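Local coordinates for protection of telomeres protein 1 (Schizosaccharomyces pombe, PDB 4HID) that binds single-stranded telomeric DNA with its OB-fold domain, protects the 3' overhang of the telomere and regulates telomerase and telomere length, at residues 36-41 and 59-64; 45-50 and 101-106; 93-98 and 107-112. The protein carries 1 engineered substitution. All coordinates share one frame; numbering follows the deposited sequence.

Contacts 1 and 2 tie the long connection between strands 33-38 and 67-71 to the rest of the OB fold, and contact 3 closes the hairpin of strands 88-98 and 104-108. Contact 1, partly buried beside helix 131-140, is a proline-tyrosine contact with a bound water. It touches contact 2, where G63 N and R64 NH1 probably hydrogen-bond to M49 O and F46 O. Contact 2 has an aromatic pair beside an adenine. Contact 3, the buried one, joins backbone pairing to an arginine-histidine stack. Contacts 2 and 3 share strand 104-108; contacts 1 and 3 lie on opposite sides of the chain's centre, about 20 Å apart between centres.

Contact 1 of 3, residues 36-41 and 59-64; sequences YVTDYT and RGPFGR
Y40 and P61 meet obliquely, the pyrrolidine ring lying beside one flank of the phenol. From CB the tyrosine swings CG beside its own backbone N and anti to the carbonyl carbon (chi1 -71°), which sends the ring along the 59-64 loop. Y40 CD1 comes first, 4.1 Å from P61 CG. CE1 is the main touching atom: Y40 CE1 sits 3.7 Å from P61 CG and has CB and CD of the same proline almost as near. CZ then passes P61 CD, and Y40 OH, at the tip, meets water 1 at 2.6 Å in the plane of the ring. That water also gives a weak bond to R59 O, so the phenol is linked to the loop by solvent as well as by carbon contact. Cut back to an alanine, this position would probably uncover the side of P61 and leave water 1 without its closer protein partner.

T38 approaches the same proline from the strand end, T38 OG1 3.9 Å from P61 CG, and lies over one face of the Y40 ring toward its rim. T38 OG1 stands opposite its own backbone N (chi1 -172°) and accepts from Y40 N at 2.9 Å, while also bonding to F65 O; this polar atom is therefore held by two bonds, one within its own turn and one to the returning loop. One residue on, D39 OD1 accepts from both T41 N and T41 OG1, the hydroxyl meeting it at 2.6 Å on the syn side of the carboxylate. Helix 131-140 adds to the packing, K137 against Y40 and Y140 against P61. An ST turn at T38 followed by an Asx turn at D39 ends strand 33-38 of the OB fold, and P61, packed on T38 and Y40, brings the long loop before strand 67-71 back against it.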
loop_
_atom_site.group_PDB
_atom_site.type_symbol
_atom_site.label_atom_id
_atom_site.label_comp_id
_atom_site.label_asym_id
_atom_site.label_seq_id
_atom_site.Cartn_x
_atom_site.Cartn_y
_atom_site.Cartn_z
ATOM N N TYR A 36 -4.286 -1.504 -2.672
ATOM C CA TYR A 36 -3.136 -1.672 -3.548
ATOM C C TYR A 36 -2.530 -0.289 -3.725
ATOM O O TYR A 36 -3.183 0.623 -4.219
ATOM C CB TYR A 36 -3.542 -2.289 -4.882
ATOM C CG TYR A 36 -4.188 -3.647 -4.730
ATOM C CD1 TYR A 36 -5.536 -3.765 -4.427
ATOM C CD2 TYR A 36 -3.447 -4.811 -4.878
ATOM C CE1 TYR A 36 -6.128 -4.999 -4.280
ATOM C CE2 TYR A 36 -4.028 -6.049 -4.731
ATOM C CZ TYR A 36 -5.370 -6.140 -4.434
ATOM O OH TYR A 36 -5.953 -7.372 -4.286
ATOM N N VAL A 37 -1.290 -0.135 -3.284
ATOM C CA VAL A 37 -0.695 1.184 -3.137
ATOM C C VAL A 37 0.675 1.263 -3.809
ATOM O O VAL A 37 1.345 0.254 -3.995
ATOM C CB VAL A 37 -0.581 1.594 -1.654
ATOM C CG1 VAL A 37 -1.911 1.414 -0.957
ATOM C CG2 VAL A 37 0.496 0.787 -0.964
ATOM N N THR A 38 1.079 2.473 -4.177
ATOM C CA THR A 38 2.357 2.691 -4.844
ATOM C C THR A 38 2.980 4.006 -4.387
ATOM O O THR A 38 2.269 4.946 -4.041
ATOM C CB THR A 38 2.198 2.703 -6.377
ATOM O OG1 THR A 38 3.488 2.735 -6.997
ATOM C CG2 THR A 38 1.396 3.915 -6.819
ATOM N N ASP A 39 4.306 4.067 -4.382
ATOM C CA ASP A 39 5.006 5.345 -4.383
ATOM C C ASP A 39 5.865 5.499 -5.631
ATOM O O ASP A 39 6.752 6.344 -5.682
ATOM C CB ASP A 39 5.858 5.507 -3.120
ATOM C CG ASP A 39 7.048 4.563 -3.085
ATOM O OD1 ASP A 39 7.213 3.769 -4.030
ATOM O OD2 ASP A 39 7.816 4.615 -2.105
ATOM N N TYR A 40 5.576 4.683 -6.635
ATOM C CA TYR A 40 6.275 4.738 -7.909
ATOM C C TYR A 40 7.773 4.475 -7.790
ATOM O O TYR A 40 8.582 5.056 -8.507
ATOM C CB TYR A 40 5.965 6.043 -8.638
ATOM C CG TYR A 40 4.544 6.065 -9.158
ATOM C CD1 TYR A 40 4.212 5.434 -10.346
ATOM C CD2 TYR A 40 3.531 6.680 -8.441
ATOM C CE1 TYR A 40 2.919 5.433 -10.815
ATOM C CE2 TYR A 40 2.234 6.686 -8.904
ATOM C CZ TYR A 40 1.932 6.060 -10.090
ATOM O OH TYR A 40 0.642 6.062 -10.558
ATOM N N THR A 41 8.116 3.569 -6.879
ATOM C CA THR A 41 9.432 2.952 -6.819
ATOM C C THR A 41 9.243 1.440 -6.898
ATOM O O THR A 41 8.246 0.912 -6.419
ATOM C CB THR A 41 10.191 3.304 -5.526
ATOM O OG1 THR A 41 9.575 2.656 -4.408
ATOM C CG2 THR A 41 10.207 4.808 -5.304
ATOM N N ARG A 59 -5.682 1.952 -12.449
ATOM C CA ARG A 59 -5.165 3.278 -12.740
ATOM C C ARG A 59 -3.733 3.440 -12.236
ATOM O O ARG A 59 -3.265 4.550 -12.024
ATOM C CB ARG A 59 -6.065 4.349 -12.119
ATOM C CG ARG A 59 -7.197 4.821 -13.021
ATOM C CD ARG A 59 -7.186 6.335 -13.182
ATOM N NE ARG A 59 -7.305 7.025 -11.901
ATOM C CZ ARG A 59 -8.366 7.735 -11.528
ATOM N NH1 ARG A 59 -9.408 7.855 -12.342
ATOM N NH2 ARG A 59 -8.383 8.329 -10.341
ATOM N N GLY A 60 -3.042 2.321 -12.051
ATOM C CA GLY A 60 -1.689 2.347 -11.531
ATOM C C GLY A 60 -0.628 1.907 -12.515
ATOM O O GLY A 60 -0.909 1.632 -13.681
ATOM N N PRO A 61 0.606 1.847 -12.033
ATOM C CA PRO A 61 1.727 1.421 -12.865
ATOM C C PRO A 61 1.727 -0.086 -13.061
ATOM O O PRO A 61 1.079 -0.821 -12.326
ATOM C CB PRO A 61 2.941 1.835 -12.037
ATOM C CG PRO A 61 2.480 1.730 -10.642
ATOM C CD PRO A 61 1.021 2.100 -10.643
ATOM N N PHE A 62 2.466 -0.528 -14.065
ATOM C CA PHE A 62 2.638 -1.947 -14.337
ATOM C C PHE A 62 4.028 -2.421 -13.925
ATOM O O PHE A 62 4.883 -1.622 -13.561
ATOM C CB PHE A 62 2.381 -2.239 -15.816
ATOM C CG PHE A 62 0.997 -1.876 -16.271
ATOM C CD1 PHE A 62 -0.103 -2.583 -15.820
ATOM C CD2 PHE A 62 0.793 -0.827 -17.143
ATOM C CE1 PHE A 62 -1.378 -2.250 -16.233
ATOM C CE2 PHE A 62 -0.480 -0.491 -17.561
ATOM C CZ PHE A 62 -1.566 -1.205 -17.104
ATOM N N GLY A 63 4.243 -3.729 -13.977
ATOM C CA GLY A 63 5.407 -4.327 -13.355
ATOM C C GLY A 63 5.385 -4.208 -11.843
ATOM O O GLY A 63 4.324 -4.100 -11.238
ATOM N N ARG A 64 6.557 -4.337 -11.234
ATOM C CA ARG A 64 6.670 -4.507 -9.792
ATOM C C ARG A 64 6.661 -3.176 -9.063
ATOM O O ARG A 64 7.626 -2.828 -8.394
ATOM C CB ARG A 64 7.946 -5.280 -9.451
ATOM C CG ARG A 64 8.070 -6.622 -10.154
ATOM C CD ARG A 64 9.109 -7.504 -9.487
ATOM N NE ARG A 64 9.398 -8.704 -10.266
ATOM C CZ ARG A 64 9.003 -9.926 -9.929
ATOM N NH1 ARG A 64 8.304 -10.119 -8.821
ATOM N NH2 ARG A 64 9.315 -10.959 -10.695
HETATM O O HOH W 1 -0.069 5.144 -12.861
#

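Contact 2 of 3, residues 45-50 and 101-106; sequences LFFPMS and LGYLEC. With nucleotides of chain B.
F47 and Y103 form a T-shaped (edge-to-face) pair at the apolar centre: the edge of the phenylalanine points at the face of the tyrosine, with centroids 5.0 Å apart and planes at 79°. F47 CD2 makes the closest touch, 3.6 Å from Y103 CE2. With CG opposite its backbone N (chi1 -174°), F47 turns a face to the DNA, and the adenine of DA5 of chain B covers it, C8 lying 3.5 Å above the ring plane over its centre. P48 CD backs the opposite face near the rim, also reaching Y103 CE1, so the phenylalanine is held between proline and base with tyrosine at its edge. M49 extends this surface along the nucleotide, its SD against the deoxyribose and M49 CE 3.5 Å from O3' of DA5 of chain B.

Away from the DNA the two leucines meet side chain to side chain, L104 CB packing on L45 CB. L104 CD2 rests at the edge of the F46 ring, 3.7 Å from F46 CE1. Polar contacts lie beyond. L104 N donates to L45 O at 3.0 Å with an angle of 164°, and the same oxygen takes a CA-H...O contact from Y103 and sits at that ring's edge. D99 OD1 accepts from Y103 N, fixing the turn before strand 104-108. Loop 45-50 and this hairpin tip together make an aromatic wall of the DNA-binding groove, a base laid on an aromatic ring being characteristic of single-stranded DNA recognition by OB folds.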
loop_
_atom_site.group_PDB
_atom_site.type_symbol
_atom_site.label_atom_id
_atom_site.label_comp_id
_atom_site.label_asym_id
_atom_site.label_seq_id
_atom_site.Cartn_x
_atom_site.Cartn_y
_atom_site.Cartn_z
ATOM N N LEU A 45 10.254 -7.810 -5.307
ATOM C CA LEU A 45 9.388 -8.830 -4.722
ATOM C C LEU A 45 7.899 -8.532 -4.909
ATOM O O LEU A 45 7.053 -9.364 -4.595
ATOM C CB LEU A 45 9.704 -9.024 -3.237
ATOM C CG LEU A 45 11.094 -9.543 -2.865
ATOM C CD1 LEU A 45 11.213 -9.685 -1.356
ATOM C CD2 LEU A 45 11.397 -10.861 -3.552
ATOM N N PHE A 46 7.580 -7.348 -5.419
ATOM C CA PHE A 46 6.192 -6.995 -5.693
ATOM C C PHE A 46 5.650 -7.817 -6.857
ATOM O O PHE A 46 6.409 -8.300 -7.690
ATOM C CB PHE A 46 6.060 -5.503 -6.004
ATOM C CG PHE A 46 6.290 -4.609 -4.819
ATOM C CD1 PHE A 46 6.484 -5.138 -3.557
ATOM C CD2 PHE A 46 6.312 -3.235 -4.972
ATOM C CE1 PHE A 46 6.696 -4.315 -2.472
ATOM C CE2 PHE A 46 6.525 -2.410 -3.891
ATOM C CZ PHE A 46 6.716 -2.951 -2.638
ATOM N N PHE A 47 4.332 -7.966 -6.917
ATOM C CA PHE A 47 3.701 -8.597 -8.068
ATOM C C PHE A 47 3.878 -7.764 -9.337
ATOM O O PHE A 47 3.665 -6.555 -9.326
ATOM C CB PHE A 47 2.216 -8.851 -7.808
ATOM C CG PHE A 47 1.538 -9.617 -8.902
ATOM C CD1 PHE A 47 0.764 -8.966 -9.842
ATOM C CD2 PHE A 47 1.688 -10.989 -8.999
ATOM C CE1 PHE A 47 0.147 -9.669 -10.854
ATOM C CE2 PHE A 47 1.071 -11.694 -10.009
ATOM C CZ PHE A 47 0.299 -11.033 -10.937
ATOM N N PRO A 48 4.264 -8.419 -10.441
ATOM C CA PRO A 48 4.385 -7.731 -11.725
ATOM C C PRO A 48 3.028 -7.619 -12.405
ATOM O O PRO A 48 2.552 -8.586 -12.989
ATOM C CB PRO A 48 5.299 -8.657 -12.521
ATOM C CG PRO A 48 5.009 -10.009 -11.991
ATOM C CD PRO A 48 4.572 -9.855 -10.556
ATOM N N MET A 49 2.416 -6.445 -12.320
ATOM C CA MET A 49 1.129 -6.217 -12.954
ATOM C C MET A 49 1.264 -6.183 -14.469
ATOM O O MET A 49 2.055 -5.421 -15.016
ATOM C CB MET A 49 0.497 -4.921 -12.448
ATOM C CG MET A 49 0.009 -5.004 -11.015
ATOM S SD MET A 49 -1.316 -6.201 -10.809
ATOM C CE MET A 49 -2.685 -5.312 -11.525
ATOM N N SER A 50 0.485 -7.023 -15.135
ATOM C CA SER A 50 0.508 -7.100 -16.587
ATOM C C SER A 50 -0.300 -5.965 -17.200
ATOM O O SER A 50 -1.442 -5.733 -16.811
ATOM C CB SER A 50 -0.033 -8.449 -17.062
ATOM O OG SER A 50 -0.088 -8.509 -18.473
ATOM N N LEU A 101 3.402 -17.532 -3.701
ATOM C CA LEU A 101 4.197 -17.472 -4.869
ATOM C C LEU A 101 5.454 -16.533 -4.616
ATOM O O LEU A 101 6.308 -16.367 -5.480
ATOM C CB LEU A 101 3.377 -16.885 -6.016
ATOM C CG LEU A 101 2.828 -17.923 -6.996
ATOM C CD1 LEU A 101 1.903 -18.895 -6.283
ATOM C CD2 LEU A 101 2.113 -17.259 -8.158
ATOM N N GLY A 102 5.549 -16.010 -3.399
ATOM C CA GLY A 102 6.757 -15.337 -2.962
ATOM C C GLY A 102 6.659 -13.825 -3.024
ATOM O O GLY A 102 7.637 -13.126 -2.782
ATOM N N TYR A 103 5.483 -13.327 -3.396
ATOM C CA TYR A 103 5.269 -11.896 -3.576
ATOM C C TYR A 103 5.109 -11.173 -2.253
ATOM O O TYR A 103 4.364 -11.610 -1.384
ATOM C CB TYR A 103 4.050 -11.633 -4.462
ATOM C CG TYR A 103 4.176 -12.235 -5.836
ATOM C CD1 TYR A 103 5.173 -11.822 -6.703
ATOM C CD2 TYR A 103 3.310 -13.228 -6.260
ATOM C CE1 TYR A 103 5.296 -12.372 -7.960
ATOM C CE2 TYR A 103 3.430 -13.784 -7.515
ATOM C CZ TYR A 103 4.423 -13.352 -8.358
ATOM O OH TYR A 103 4.543 -13.904 -9.604
ATOM N N LEU A 104 5.738 -10.099 -2.048
ATOM C CA LEU A 104 5.735 -9.317 -0.823
ATOM C C LEU A 104 4.445 -8.524 -0.663
ATOM O O LEU A 104 3.960 -7.907 -1.604
ATOM C CB LEU A 104 6.937 -8.371 -0.794
ATOM C CG LEU A 104 7.070 -7.411 0.387
ATOM C CD1 LEU A 104 7.243 -8.172 1.685
ATOM C CD2 LEU A 104 8.224 -6.464 0.166
ATOM N N GLU A 105 3.905 -8.515 0.427
ATOM C CA GLU A 105 2.740 -7.712 0.736
ATOM C C GLU A 105 2.840 -7.235 2.175
ATOM O O GLU A 105 3.698 -7.683 2.924
ATOM C CB GLU A 105 1.446 -8.495 0.510
ATOM C CG GLU A 105 1.236 -9.672 1.441
ATOM C CD GLU A 105 0.116 -10.571 0.968
ATOM O OE1 GLU A 105 -1.055 -10.180 1.099
ATOM O OE2 GLU A 105 0.402 -11.664 0.451
ATOM N N CYS A 106 1.970 -6.314 2.553
ATOM C CA CYS A 106 1.969 -5.820 3.921
ATOM C C CYS A 106 0.615 -6.078 4.575
ATOM O O CYS A 106 -0.373 -6.326 3.893
ATOM C CB CYS A 106 2.363 -4.343 3.985
ATOM S SG CYS A 106 1.120 -3.195 3.425
ATOM P P DA B 5 -6.195 -13.067 -9.571
ATOM O OP1 DA B 5 -7.137 -12.809 -10.673
ATOM O OP2 DA B 5 -5.226 -14.177 -9.670
ATOM O "O5'" DA B 5 -5.368 -11.733 -9.285
ATOM C "C5'" DA B 5 -6.043 -10.593 -8.794
ATOM C "C4'" DA B 5 -5.318 -9.315 -9.165
ATOM O "O4'" DA B 5 -4.294 -9.034 -8.183
ATOM C "C3'" DA B 5 -4.625 -9.351 -10.520
ATOM O "O3'" DA B 5 -4.808 -8.110 -11.183
ATOM C "C2'" DA B 5 -3.166 -9.632 -10.176
ATOM C "C1'" DA B 5 -3.019 -9.041 -8.778
ATOM N N9 DA B 5 -2.155 -9.814 -7.896
ATOM C C8 DA B 5 -1.919 -11.154 -7.939
ATOM N N7 DA B 5 -1.104 -11.572 -7.007
ATOM C C5 DA B 5 -0.785 -10.424 -6.303
ATOM C C6 DA B 5 0.040 -10.184 -5.189
ATOM N N6 DA B 5 0.728 -11.138 -4.562
ATOM N N1 DA B 5 0.134 -8.916 -4.742
ATOM C C2 DA B 5 -0.551 -7.956 -5.364
ATOM N N3 DA B 5 -1.357 -8.063 -6.413
ATOM C C4 DA B 5 -1.430 -9.332 -6.839
#

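Contact 3 of 3, residues 93-98 and 107-112; sequences NVRTKI and ILHGDS. With nucleotides of chain B.
R95 and I107 are an antiparallel hydrogen-bonded pair with CA atoms 5.2 Å apart: I107 N gives a short 2.7 Å bond to R95 O, while the return bond from R95 N to I107 O is weak. The two side chains stand on one face of the sheet, and K97 follows them there, its CG lying obliquely against I107 CG1 at 3.8 Å.

Beyond this pair R95 reaches just past the end of strand 104-108. Its guanidinium lies flat on the imidazole of H109, planes 11° apart and centres separated by 3.8 Å, with H109 CE1 over the middle of the group. NH1 passes above the rim of the ring near ND1, a stacking approach and not a hydrogen bond. The bend at chi3 (-66°) turns the arginine tip across the histidine. R16 comes close to the same guanidinium and also touches H109, and two positive groups so near might favour the neutral form of the imidazole. H109 O is held by H75 NE2.

On the other face V94 CG1 presses on L108 CD2 at 3.3 Å, tighter than usual, within an interior that also takes in F19, C106 and M118. At the DNA end G110 N donates to O6 of DG1 of chain B at 2.8 Å, a main-chain bond consistent with recognition of guanine, and H109 CB touches that same oxygen. K97 lies next to the cytosine of DC2 of chain B, though the very short approach of its NZ is doubtful. A G1 beta bulge at N93 and V94, opposite C17, bends strand 88-98 as it passes between neighbours, a feature suited to the curled barrel sheet of this OB fold, whose hairpin meets the 5' end of the DNA.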
loop_
_atom_site.group_PDB
_atom_site.type_symbol
_atom_site.label_atom_id
_atom_site.label_comp_id
_atom_site.label_asym_id
_atom_site.label_seq_id
_atom_site.Cartn_x
_atom_site.Cartn_y
_atom_site.Cartn_z
ATOM N N ASN A 93 4.552 1.401 10.760
ATOM C CA ASN A 93 4.889 0.166 11.454
ATOM C C ASN A 93 3.994 -1.005 11.058
ATOM O O ASN A 93 3.584 -1.798 11.899
ATOM C CB ASN A 93 4.858 0.384 12.965
ATOM C CG ASN A 93 5.690 1.575 13.392
ATOM O OD1 ASN A 93 6.899 1.600 13.195
ATOM N ND2 ASN A 93 5.041 2.571 13.975
ATOM N N VAL A 94 3.708 -1.119 9.768
ATOM C CA VAL A 94 2.945 -2.252 9.277
ATOM C C VAL A 94 3.857 -3.462 9.112
ATOM O O VAL A 94 5.052 -3.327 8.886
ATOM C CB VAL A 94 2.244 -1.945 7.941
ATOM C CG1 VAL A 94 1.336 -0.732 8.086
ATOM C CG2 VAL A 94 3.269 -1.725 6.850
ATOM N N ARG A 95 3.271 -4.643 9.238
ATOM C CA ARG A 95 3.990 -5.897 9.101
ATOM C C ARG A 95 4.041 -6.304 7.637
ATOM O O ARG A 95 3.153 -5.965 6.863
ATOM C CB ARG A 95 3.307 -6.980 9.940
ATOM C CG ARG A 95 3.640 -8.411 9.552
ATOM C CD ARG A 95 2.786 -9.407 10.331
ATOM N NE ARG A 95 3.096 -9.395 11.756
ATOM C CZ ARG A 95 2.332 -9.942 12.696
ATOM N NH1 ARG A 95 1.202 -10.547 12.370
ATOM N NH2 ARG A 95 2.699 -9.881 13.964
ATOM N N THR A 96 5.089 -7.027 7.261
ATOM C CA THR A 96 5.233 -7.492 5.890
ATOM C C THR A 96 5.420 -9.010 5.836
ATOM O O THR A 96 5.991 -9.607 6.745
ATOM C CB THR A 96 6.406 -6.782 5.174
ATOM O OG1 THR A 96 7.642 -7.139 5.798
ATOM C CG2 THR A 96 6.236 -5.272 5.240
ATOM N N LYS A 97 4.936 -9.623 4.762
ATOM C CA LYS A 97 5.062 -11.060 4.566
ATOM C C LYS A 97 4.961 -11.391 3.085
ATOM O O LYS A 97 4.726 -10.508 2.269
ATOM C CB LYS A 97 3.973 -11.803 5.346
ATOM C CG LYS A 97 2.554 -11.391 4.983
ATOM C CD LYS A 97 1.557 -12.514 5.227
ATOM C CE LYS A 97 2.097 -13.845 4.727
ATOM N NZ LYS A 97 1.074 -14.656 4.021
ATOM N N ILE A 98 5.140 -12.663 2.742
ATOM C CA ILE A 98 4.934 -13.116 1.369
ATOM C C ILE A 98 3.715 -14.027 1.244
ATOM O O ILE A 98 3.296 -14.655 2.213
ATOM C CB ILE A 98 6.172 -13.848 0.818
ATOM C CG1 ILE A 98 6.486 -15.083 1.663
ATOM C CG2 ILE A 98 7.373 -12.910 0.768
ATOM C CD1 ILE A 98 7.375 -16.089 0.972
ATOM N N ILE A 107 0.586 -6.039 5.899
ATOM C CA ILE A 107 -0.596 -6.435 6.641
ATOM C C ILE A 107 -0.841 -5.551 7.853
ATOM O O ILE A 107 0.046 -5.372 8.678
ATOM C CB ILE A 107 -0.437 -7.879 7.165
ATOM C CG1 ILE A 107 0.050 -8.809 6.050
ATOM C CG2 ILE A 107 -1.731 -8.374 7.789
ATOM C CD1 ILE A 107 -0.987 -9.102 4.995
ATOM N N LEU A 108 -2.066 -5.060 7.987
ATOM C CA LEU A 108 -2.494 -4.419 9.218
ATOM C C LEU A 108 -3.382 -5.402 9.981
ATOM O O LEU A 108 -4.557 -5.558 9.675
ATOM C CB LEU A 108 -3.226 -3.107 8.936
ATOM C CG LEU A 108 -2.339 -1.887 8.671
ATOM C CD1 LEU A 108 -3.170 -0.629 8.543
ATOM C CD2 LEU A 108 -1.297 -1.725 9.760
ATOM N N HIS A 109 -2.791 -6.078 10.960
ATOM C CA HIS A 109 -3.466 -7.134 11.706
ATOM C C HIS A 109 -4.074 -6.593 12.988
ATOM O O HIS A 109 -3.692 -5.529 13.460
ATOM C CB HIS A 109 -2.475 -8.243 12.051
ATOM C CG HIS A 109 -1.346 -7.793 12.927
ATOM N ND1 HIS A 109 -0.148 -7.342 12.422
ATOM C CD2 HIS A 109 -1.237 -7.725 14.274
ATOM C CE1 HIS A 109 0.654 -7.017 13.421
ATOM N NE2 HIS A 109 0.016 -7.240 14.555
ATOM N N GLY A 110 -5.013 -7.341 13.556
ATOM C CA GLY A 110 -5.561 -7.022 14.860
ATOM C C GLY A 110 -4.518 -6.710 15.919
ATOM O O GLY A 110 -3.551 -7.449 16.084
ATOM N N ASP A 111 -4.721 -5.608 16.638
ATOM C CA ASP A 111 -3.807 -5.198 17.700
ATOM C C ASP A 111 -4.451 -4.180 18.635
ATOM O O ASP A 111 -4.037 -3.025 18.689
ATOM C CB ASP A 111 -2.519 -4.620 17.111
ATOM C CG ASP A 111 -1.465 -4.360 18.164
ATOM O OD1 ASP A 111 -1.720 -4.665 19.345
ATOM O OD2 ASP A 111 -0.381 -3.857 17.810
ATOM N N SER A 112 -5.466 -4.614 19.370
ATOM C CA SER A 112 -6.247 -3.699 20.190
ATOM C C SER A 112 -5.402 -3.069 21.297
ATOM O O SER A 112 -5.732 -2.002 21.802
ATOM C CB SER A 112 -7.458 -4.416 20.788
ATOM O OG SER A 112 -7.054 -5.440 21.676
ATOM P P DC B 2 -7.564 -17.265 5.710
ATOM O OP1 DC B 2 -8.660 -18.246 5.757
ATOM O OP2 DC B 2 -6.362 -17.523 4.897
ATOM O "O5'" DC B 2 -8.172 -15.851 5.292
ATOM C "C5'" DC B 2 -8.497 -15.582 3.943
ATOM C "C4'" DC B 2 -7.368 -14.894 3.195
ATOM O "O4'" DC B 2 -6.232 -14.618 4.046
ATOM C "C3'" DC B 2 -6.804 -15.706 2.036
ATOM O "O3'" DC B 2 -7.301 -15.154 0.834
ATOM C "C2'" DC B 2 -5.284 -15.559 2.162
ATOM C "C1'" DC B 2 -5.141 -14.431 3.175
ATOM N N1 DC B 2 -3.881 -14.448 3.973
ATOM C C2 DC B 2 -2.806 -13.616 3.627
ATOM O O2 DC B 2 -2.893 -12.866 2.646
ATOM N N3 DC B 2 -1.682 -13.657 4.380
ATOM C C4 DC B 2 -1.606 -14.476 5.428
ATOM N N4 DC B 2 -0.473 -14.480 6.139
ATOM C C5 DC B 2 -2.686 -15.326 5.795
ATOM C C6 DC B 2 -3.793 -15.277 5.050
ATOM O "O5'" DG B 1 -3.280 -16.729 9.855
ATOM C "C5'" DG B 1 -4.083 -17.652 9.144
ATOM C "C4'" DG B 1 -5.485 -17.114 8.934
ATOM O "O4'" DG B 1 -5.727 -15.993 9.821
ATOM C "C3'" DG B 1 -5.791 -16.609 7.532
ATOM O "O3'" DG B 1 -7.119 -16.981 7.216
ATOM C "C2'" DG B 1 -5.641 -15.095 7.674
ATOM C "C1'" DG B 1 -6.169 -14.871 9.085
ATOM N N9 DG B 1 -5.666 -13.678 9.764
ATOM C C8 DG B 1 -4.357 -13.288 9.889
ATOM N N7 DG B 1 -4.206 -12.184 10.561
ATOM C C5 DG B 1 -5.498 -11.816 10.909
ATOM C C6 DG B 1 -5.964 -10.701 11.647
ATOM O O6 DG B 1 -5.309 -9.783 12.154
ATOM N N1 DG B 1 -7.346 -10.703 11.772
ATOM C C2 DG B 1 -8.172 -11.666 11.252
ATOM N N2 DG B 1 -9.481 -11.499 11.478
ATOM N N3 DG B 1 -7.750 -12.716 10.562
ATOM C C4 DG B 1 -6.405 -12.727 10.427
#